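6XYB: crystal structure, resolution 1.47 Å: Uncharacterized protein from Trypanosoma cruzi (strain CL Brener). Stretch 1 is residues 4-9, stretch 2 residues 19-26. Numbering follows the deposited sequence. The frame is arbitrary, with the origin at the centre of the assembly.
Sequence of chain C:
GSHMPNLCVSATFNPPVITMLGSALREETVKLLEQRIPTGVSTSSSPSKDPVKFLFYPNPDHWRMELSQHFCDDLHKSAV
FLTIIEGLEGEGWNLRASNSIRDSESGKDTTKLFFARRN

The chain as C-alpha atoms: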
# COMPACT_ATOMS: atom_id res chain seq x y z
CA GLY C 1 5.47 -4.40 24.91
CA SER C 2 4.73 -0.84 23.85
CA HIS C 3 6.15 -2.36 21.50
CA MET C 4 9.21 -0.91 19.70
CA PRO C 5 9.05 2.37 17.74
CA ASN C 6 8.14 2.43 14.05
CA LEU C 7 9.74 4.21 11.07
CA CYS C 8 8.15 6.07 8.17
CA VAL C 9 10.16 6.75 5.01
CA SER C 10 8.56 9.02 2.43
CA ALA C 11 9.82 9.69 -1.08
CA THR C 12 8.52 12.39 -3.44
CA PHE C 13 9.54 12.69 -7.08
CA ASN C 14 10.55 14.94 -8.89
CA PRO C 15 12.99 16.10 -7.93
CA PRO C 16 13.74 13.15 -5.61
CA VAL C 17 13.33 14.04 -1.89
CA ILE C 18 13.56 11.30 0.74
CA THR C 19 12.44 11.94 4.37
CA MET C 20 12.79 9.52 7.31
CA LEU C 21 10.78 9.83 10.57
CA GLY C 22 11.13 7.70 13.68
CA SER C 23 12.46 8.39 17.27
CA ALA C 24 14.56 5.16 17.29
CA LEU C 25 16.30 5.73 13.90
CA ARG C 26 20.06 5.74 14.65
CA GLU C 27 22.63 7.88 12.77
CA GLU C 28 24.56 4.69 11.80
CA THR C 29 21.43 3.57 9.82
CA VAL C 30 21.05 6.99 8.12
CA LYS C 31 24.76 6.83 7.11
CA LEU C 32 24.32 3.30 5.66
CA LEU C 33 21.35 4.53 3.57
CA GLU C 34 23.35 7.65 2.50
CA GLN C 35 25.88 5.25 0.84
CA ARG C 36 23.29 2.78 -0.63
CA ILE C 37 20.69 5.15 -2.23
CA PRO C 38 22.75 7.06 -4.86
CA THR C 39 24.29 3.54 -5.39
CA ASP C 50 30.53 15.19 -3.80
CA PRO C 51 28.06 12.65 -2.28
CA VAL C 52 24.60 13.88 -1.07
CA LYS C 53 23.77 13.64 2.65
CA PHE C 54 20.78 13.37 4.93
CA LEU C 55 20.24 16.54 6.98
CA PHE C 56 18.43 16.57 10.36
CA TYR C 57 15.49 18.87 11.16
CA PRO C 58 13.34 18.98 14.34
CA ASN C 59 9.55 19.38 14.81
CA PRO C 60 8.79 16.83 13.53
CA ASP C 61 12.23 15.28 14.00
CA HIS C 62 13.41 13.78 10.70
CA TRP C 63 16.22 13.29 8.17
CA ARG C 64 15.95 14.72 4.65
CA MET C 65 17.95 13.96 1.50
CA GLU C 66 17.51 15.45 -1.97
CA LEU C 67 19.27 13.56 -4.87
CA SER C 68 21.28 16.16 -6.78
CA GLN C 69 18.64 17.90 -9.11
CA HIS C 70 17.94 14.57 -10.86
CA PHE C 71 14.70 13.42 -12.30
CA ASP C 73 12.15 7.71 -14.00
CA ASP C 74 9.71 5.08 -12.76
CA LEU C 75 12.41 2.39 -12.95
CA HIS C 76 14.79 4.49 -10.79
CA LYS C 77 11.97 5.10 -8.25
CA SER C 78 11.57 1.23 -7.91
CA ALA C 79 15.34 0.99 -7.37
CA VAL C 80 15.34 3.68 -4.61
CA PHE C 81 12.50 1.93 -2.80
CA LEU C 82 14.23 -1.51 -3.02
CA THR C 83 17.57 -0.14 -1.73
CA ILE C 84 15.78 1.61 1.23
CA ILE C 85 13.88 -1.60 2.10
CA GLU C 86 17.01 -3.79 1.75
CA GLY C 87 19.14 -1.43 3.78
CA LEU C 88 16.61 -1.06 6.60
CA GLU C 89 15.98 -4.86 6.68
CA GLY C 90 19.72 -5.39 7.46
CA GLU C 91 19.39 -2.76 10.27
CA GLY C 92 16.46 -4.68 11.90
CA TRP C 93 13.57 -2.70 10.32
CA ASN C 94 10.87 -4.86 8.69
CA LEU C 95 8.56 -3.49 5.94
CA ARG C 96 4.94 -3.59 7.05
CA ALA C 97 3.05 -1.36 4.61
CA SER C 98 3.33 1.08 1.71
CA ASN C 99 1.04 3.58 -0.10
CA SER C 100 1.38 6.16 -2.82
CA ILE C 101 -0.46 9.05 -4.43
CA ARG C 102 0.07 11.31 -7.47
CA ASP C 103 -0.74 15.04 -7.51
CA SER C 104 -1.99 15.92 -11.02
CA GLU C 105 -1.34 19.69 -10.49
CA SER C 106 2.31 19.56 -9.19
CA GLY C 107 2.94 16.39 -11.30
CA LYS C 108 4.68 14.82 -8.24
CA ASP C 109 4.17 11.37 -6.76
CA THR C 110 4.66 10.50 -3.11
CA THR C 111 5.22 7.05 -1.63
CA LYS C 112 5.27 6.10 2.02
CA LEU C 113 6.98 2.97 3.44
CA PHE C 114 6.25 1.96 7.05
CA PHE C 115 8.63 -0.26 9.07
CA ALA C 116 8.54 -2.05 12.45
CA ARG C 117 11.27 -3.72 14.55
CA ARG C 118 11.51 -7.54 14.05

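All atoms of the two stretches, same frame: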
# COMPACT_ATOMS: atom_id res chain seq x y z
N MET C 4 8.05 -1.74 20.10
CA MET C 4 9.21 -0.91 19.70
C MET C 4 8.71 0.17 18.74
O MET C 4 7.60 0.12 18.19
CB MET C 4 10.31 -1.75 19.06
CG MET C 4 10.92 -2.79 20.01
SD MET C 4 11.26 -4.43 19.26
CE MET C 4 9.63 -4.91 18.67
N PRO C 5 9.48 1.26 18.56
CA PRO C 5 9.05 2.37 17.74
C PRO C 5 8.89 1.84 16.31
O PRO C 5 9.35 0.70 15.96
CB PRO C 5 10.21 3.37 17.85
CG PRO C 5 10.98 2.92 19.04
CD PRO C 5 10.87 1.42 18.98
N ASN C 6 8.37 2.71 15.48
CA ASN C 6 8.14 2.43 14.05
C ASN C 6 8.95 3.48 13.27
O ASN C 6 9.42 4.48 13.83
CB ASN C 6 6.64 2.50 13.72
CG ASN C 6 5.85 1.31 14.21
OD1 ASN C 6 5.59 0.39 13.46
ND2 ASN C 6 5.48 1.29 15.47
N LEU C 7 9.02 3.31 11.97
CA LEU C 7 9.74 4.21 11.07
C LEU C 7 8.84 4.46 9.89
O LEU C 7 8.13 3.54 9.42
CB LEU C 7 11.07 3.53 10.65
CG LEU C 7 12.08 4.16 9.72
CD1 LEU C 7 12.55 5.46 10.21
CD2 LEU C 7 13.21 3.16 9.62
N CYS C 8 8.83 5.69 9.42
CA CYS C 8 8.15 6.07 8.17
C CYS C 8 9.18 6.67 7.24
O CYS C 8 9.85 7.67 7.65
CB CYS C 8 7.00 7.05 8.40
SG CYS C 8 6.26 7.68 6.85
N VAL C 9 9.31 6.13 6.03
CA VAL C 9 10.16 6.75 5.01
C VAL C 9 9.22 7.24 3.91
O VAL C 9 8.32 6.50 3.45
CB VAL C 9 11.18 5.79 4.44
CG1 VAL C 9 12.00 6.42 3.32
CG2 VAL C 9 12.11 5.27 5.49
N THR C 19 12.54 11.56 2.95
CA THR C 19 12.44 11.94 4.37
C THR C 19 12.26 10.67 5.21
O THR C 19 11.53 9.77 4.79
CB THR C 19 11.32 12.94 4.58
OG1 THR C 19 10.11 12.53 3.98
CG2 THR C 19 11.64 14.30 4.04
N MET C 20 12.86 10.66 6.39
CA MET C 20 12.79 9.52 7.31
C MET C 20 12.40 10.02 8.68
O MET C 20 13.07 10.91 9.20
CB MET C 20 14.16 8.82 7.35
CG MET C 20 14.67 8.48 5.97
SD MET C 20 15.92 7.23 5.94
CE MET C 20 17.23 8.02 6.74
N LEU C 21 11.31 9.48 9.23
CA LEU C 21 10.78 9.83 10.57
C LEU C 21 10.78 8.60 11.43
O LEU C 21 10.47 7.55 10.99
CB LEU C 21 9.34 10.32 10.46
CG LEU C 21 9.05 11.68 9.86
CD1 LEU C 21 9.20 11.61 8.36
CD2 LEU C 21 7.65 12.11 10.29
N GLY C 22 11.10 8.78 12.70
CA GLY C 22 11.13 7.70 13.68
C GLY C 22 12.11 8.00 14.80
O GLY C 22 13.27 8.23 14.46
N SER C 23 11.66 8.03 16.06
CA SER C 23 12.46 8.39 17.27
C SER C 23 13.69 7.49 17.38
O SER C 23 14.76 7.98 17.82
CB SER C 23 11.65 8.33 18.55
OG SER C 23 10.85 7.15 18.65
N ALA C 24 13.54 6.20 17.08
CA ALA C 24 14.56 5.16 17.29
C ALA C 24 15.47 4.95 16.07
O ALA C 24 16.28 4.00 16.11
CB ALA C 24 13.88 3.88 17.65
N LEU C 25 15.40 5.80 15.07
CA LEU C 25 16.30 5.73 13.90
C LEU C 25 17.69 6.22 14.34
O LEU C 25 17.81 7.37 14.76
CB LEU C 25 15.67 6.59 12.79
CG LEU C 25 16.48 6.72 11.52
CD1 LEU C 25 16.76 5.35 10.90
CD2 LEU C 25 15.79 7.62 10.50
N ARG C 26 18.71 5.36 14.23
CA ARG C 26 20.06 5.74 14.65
C ARG C 26 20.87 6.35 13.50
O ARG C 26 20.60 6.03 12.32
CB ARG C 26 20.75 4.55 15.32
CG ARG C 26 21.22 3.49 14.35
CD ARG C 26 21.95 2.40 15.03
NE ARG C 26 22.31 1.42 14.02
CZ ARG C 26 23.36 0.60 14.11
NH1 ARG C 26 24.17 0.69 15.15
NH2 ARG C 26 23.59 -0.29 13.16

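The two stretches run side by side as antiparallel strands, their axes 165° apart and 4.8 Å at closest approach. Met4 lies beyond the contact, so packing begins at Pro5. Its ring, a rigid apolar surface, meets the small side chain of Ala24 in the turn that follows the second strand, with Pro5 CG 3.4 Å from Ala24 CB. That type I turn, Gly22 to Leu25, is closed by a hydrogen bond from Leu25 N to Gly22 O (3.3 Å).

Asn6 points its side chain away, where ND2 is hydrogen-bonded elsewhere in the structure; its carbonyl O instead lies 3.6 Å from Gly22 CA. A side chain at Gly22 would clash with this oxygen, and the backbone angles there independently call for glycine. Leu7 extends CD1 to 3.9 Å from Leu25 CD2, a contact between branched apolar ends.

Cys8 and Leu21 form the hydrogen-bonded pair: Cys8 N donates to Leu21 O (2.9 Å) and Leu21 N to Cys8 O (2.8 Å), both nearly linear. Their side chains share one face of the sheet. Val9 and Met20, the adjoining non-hydrogen-bonded pair, occupy the other; beta-branched valine suits an extended strand, and Val9 CG2 lies 4.1 Å from Met20 CG. Beside them, Val9 CA makes a CA-H...O contact with Thr19 O at 3.3 Å.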